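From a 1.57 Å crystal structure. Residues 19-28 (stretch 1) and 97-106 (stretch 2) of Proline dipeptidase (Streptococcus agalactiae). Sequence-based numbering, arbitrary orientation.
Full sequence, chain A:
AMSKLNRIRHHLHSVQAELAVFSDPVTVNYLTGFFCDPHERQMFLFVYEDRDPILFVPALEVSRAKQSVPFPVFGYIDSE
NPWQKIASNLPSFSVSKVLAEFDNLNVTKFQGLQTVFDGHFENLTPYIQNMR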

# COMPACT_ATOMS: atom_id res chain seq x y z
N LEU A 19 18.57 1.15 -7.65
CA LEU A 19 17.91 -0.02 -7.09
C LEU A 19 16.43 -0.04 -7.46
O LEU A 19 15.77 1.00 -7.49
CB LEU A 19 18.04 0.01 -5.57
CG LEU A 19 17.37 -1.09 -4.74
CD1 LEU A 19 18.03 -2.44 -4.96
CD2 LEU A 19 17.40 -0.73 -3.26
N ALA A 20 15.92 -1.24 -7.75
CA ALA A 20 14.49 -1.49 -7.84
C ALA A 20 14.13 -2.55 -6.80
O ALA A 20 14.85 -3.53 -6.61
CB ALA A 20 14.11 -1.96 -9.22
N VAL A 21 13.01 -2.33 -6.13
CA VAL A 21 12.55 -3.24 -5.09
C VAL A 21 11.19 -3.78 -5.51
O VAL A 21 10.22 -3.01 -5.62
CB VAL A 21 12.42 -2.54 -3.72
CG1 VAL A 21 11.95 -3.51 -2.65
CG2 VAL A 21 13.74 -1.90 -3.30
N PHE A 22 11.12 -5.08 -5.77
CA PHE A 22 9.86 -5.72 -6.16
C PHE A 22 9.22 -6.42 -4.97
O PHE A 22 9.92 -7.03 -4.15
CB PHE A 22 10.08 -6.69 -7.32
CG PHE A 22 10.58 -6.02 -8.56
CD1 PHE A 22 9.68 -5.42 -9.44
CD2 PHE A 22 11.94 -5.94 -8.84
CE1 PHE A 22 10.13 -4.77 -10.58
CE2 PHE A 22 12.40 -5.30 -9.98
CZ PHE A 22 11.49 -4.71 -10.86
N SER A 23 7.90 -6.30 -4.86
CA SER A 23 7.18 -6.84 -3.71
C SER A 23 5.92 -7.61 -4.09
O SER A 23 5.42 -8.40 -3.30
CB SER A 23 6.83 -5.71 -2.74
OG SER A 23 6.05 -4.71 -3.39
N ASP A 24 5.40 -7.36 -5.29
CA ASP A 24 4.17 -8.01 -5.74
C ASP A 24 4.47 -9.49 -6.02
O ASP A 24 5.33 -9.79 -6.85
CB ASP A 24 3.65 -7.28 -6.99
CG ASP A 24 2.28 -7.75 -7.44
OD1 ASP A 24 1.94 -8.94 -7.29
OD2 ASP A 24 1.53 -6.91 -7.98
N PRO A 25 3.78 -10.41 -5.32
CA PRO A 25 4.00 -11.85 -5.55
C PRO A 25 3.89 -12.25 -7.02
O PRO A 25 4.64 -13.10 -7.49
CB PRO A 25 2.88 -12.50 -4.72
CG PRO A 25 2.63 -11.53 -3.62
CD PRO A 25 2.79 -10.18 -4.26
N VAL A 26 2.98 -11.61 -7.75
CA VAL A 26 2.81 -11.88 -9.17
C VAL A 26 4.04 -11.42 -9.97
O VAL A 26 4.54 -12.15 -10.83
CB VAL A 26 1.51 -11.24 -9.71
CG1 VAL A 26 1.38 -11.42 -11.22
CG2 VAL A 26 0.29 -11.83 -9.00
N THR A 27 4.52 -10.22 -9.66
CA THR A 27 5.70 -9.66 -10.33
C THR A 27 6.94 -10.50 -10.03
O THR A 27 7.70 -10.84 -10.93
CB THR A 27 5.95 -8.20 -9.90
OG1 THR A 27 4.77 -7.42 -10.14
CG2 THR A 27 7.11 -7.61 -10.70
N VAL A 28 7.15 -10.82 -8.76
CA VAL A 28 8.30 -11.62 -8.36
C VAL A 28 8.28 -12.99 -9.05
O VAL A 28 9.32 -13.46 -9.54
CB VAL A 28 8.39 -11.75 -6.83
CG1 VAL A 28 9.48 -12.73 -6.43
CG2 VAL A 28 8.67 -10.36 -6.23
N LYS A 97 17.85 7.25 -5.79
CA LYS A 97 16.53 6.95 -6.34
C LYS A 97 16.28 5.45 -6.32
O LYS A 97 17.07 4.66 -6.83
CB LYS A 97 16.38 7.52 -7.76
CG LYS A 97 14.95 7.42 -8.31
CD LYS A 97 14.75 8.22 -9.60
CE LYS A 97 15.04 7.38 -10.84
NZ LYS A 97 14.72 8.12 -12.10
N VAL A 98 15.15 5.07 -5.72
CA VAL A 98 14.76 3.66 -5.65
C VAL A 98 13.41 3.50 -6.35
O VAL A 98 12.47 4.25 -6.08
CB VAL A 98 14.63 3.17 -4.18
CG1 VAL A 98 14.26 1.69 -4.14
CG2 VAL A 98 15.92 3.41 -3.40
N LEU A 99 13.34 2.54 -7.27
CA LEU A 99 12.07 2.20 -7.90
C LEU A 99 11.36 1.13 -7.07
O LEU A 99 11.99 0.19 -6.61
CB LEU A 99 12.29 1.70 -9.34
CG LEU A 99 13.05 2.61 -10.32
CD1 LEU A 99 13.09 1.97 -11.69
CD2 LEU A 99 12.43 4.00 -10.41
N ALA A 100 10.06 1.30 -6.86
CA ALA A 100 9.27 0.32 -6.12
C ALA A 100 7.89 0.16 -6.76
O ALA A 100 7.50 0.97 -7.60
CB ALA A 100 9.15 0.72 -4.66
N GLU A 101 7.16 -0.89 -6.37
CA GLU A 101 5.85 -1.17 -6.95
C GLU A 101 4.74 -0.49 -6.16
O GLU A 101 4.11 -1.10 -5.30
CB GLU A 101 5.60 -2.67 -7.03
CG GLU A 101 6.58 -3.42 -7.90
CD GLU A 101 6.15 -4.84 -8.10
OE1 GLU A 101 6.61 -5.71 -7.33
OE2 GLU A 101 5.33 -5.09 -9.02
N PHE A 102 4.49 0.77 -6.49
CA PHE A 102 3.54 1.59 -5.74
C PHE A 102 2.10 1.05 -5.80
O PHE A 102 1.32 1.32 -4.89
CB PHE A 102 3.61 3.04 -6.23
CG PHE A 102 4.74 3.84 -5.62
CD1 PHE A 102 5.77 3.22 -4.89
CD2 PHE A 102 4.80 5.22 -5.80
CE1 PHE A 102 6.81 3.97 -4.34
CE2 PHE A 102 5.83 5.98 -5.25
CZ PHE A 102 6.84 5.35 -4.52
N ASP A 103 1.76 0.30 -6.84
CA ASP A 103 0.42 -0.31 -6.97
C ASP A 103 0.21 -1.53 -6.07
O ASP A 103 -0.93 -2.00 -5.91
CB ASP A 103 0.13 -0.71 -8.42
CG ASP A 103 -0.06 0.48 -9.34
OD1 ASP A 103 -0.32 1.60 -8.86
OD2 ASP A 103 0.03 0.28 -10.58
N ASN A 104 1.30 -2.06 -5.51
CA ASN A 104 1.24 -3.26 -4.66
C ASN A 104 1.67 -2.98 -3.23
O ASN A 104 1.05 -3.44 -2.27
CB ASN A 104 2.11 -4.38 -5.23
CG ASN A 104 2.33 -5.53 -4.25
OD1 ASN A 104 3.35 -5.58 -3.54
ND2 ASN A 104 1.37 -6.44 -4.18
N LEU A 105 2.76 -2.23 -3.11
CA LEU A 105 3.39 -1.99 -1.83
C LEU A 105 2.46 -1.20 -0.92
O LEU A 105 2.04 -0.10 -1.29
CB LEU A 105 4.69 -1.23 -2.05
CG LEU A 105 5.67 -1.04 -0.90
CD1 LEU A 105 6.32 -2.36 -0.51
CD2 LEU A 105 6.73 -0.02 -1.31
N ASN A 106 2.15 -1.74 0.25
CA ASN A 106 1.32 -0.98 1.19
C ASN A 106 2.12 0.08 1.95
O ASN A 106 3.36 0.10 1.89
CB ASN A 106 0.46 -1.89 2.09
CG ASN A 106 1.26 -2.60 3.17
OD1 ASN A 106 2.34 -2.16 3.55
ND2 ASN A 106 0.71 -3.69 3.69
O HOH W 1 7.83 -2.67 -4.20
O HOH W 2 -0.98 -6.12 -5.93

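The carboxylate of one buried glutamate, Glu101, binds the turn that follows the first strand. Its OE1 accepts two backbone hydrogen bonds, from Ser23 N at 2.8 Å and from Asp24 N at 2.9 Å, while OE2 accepts a short one, 2.6 Å, from Thr27 OG1 in the first turn of the helix. An acidic side chain suits this place because it offers two acceptors on a stem long enough to reach the backbone amides of Ser23 and Asp24. The carboxylate of Asp24 lies nearby, with its OD2 4.3 Å from Glu101 OE2, but it has its own task: OD1 caps the helix by accepting from Val26 N at 2.9 Å.

Before the turn, the two segments run side by side as parallel strands. Ala20 pairs with Leu99, and Leu99 serves the neighbouring strand twice: its N donates to Leu19 O (2.9 Å) and its O accepts from Val21 N (2.8 Å), both nearly straight. On one face of the sheet, Val21 CG2 packs 3.7 Å from Val98 CG1, as suits branched apolar side chains in a buried strand pair; on the other, the small Ala20 sets its CB 4.1 Å from Leu99 CB.

Beyond this ladder the direct pairing gives way to water. Val21 O and Glu101 N stand 3.8 Å apart, and water 1 bridges them, donating to Val21 O at 2.8 Å and accepting from Glu101 N at 2.9 Å. Water 1 also donates to Ser23 OG at 2.8 Å. Ser23 OG in turn donates to Asn104 OD1 at 2.8 Å, so the serine both accepts and donates. Asn104, whose CA-to-CB bond points toward the first stretch, uses its amide's other end as well: ND2 donates to water 2 at 2.9 Å.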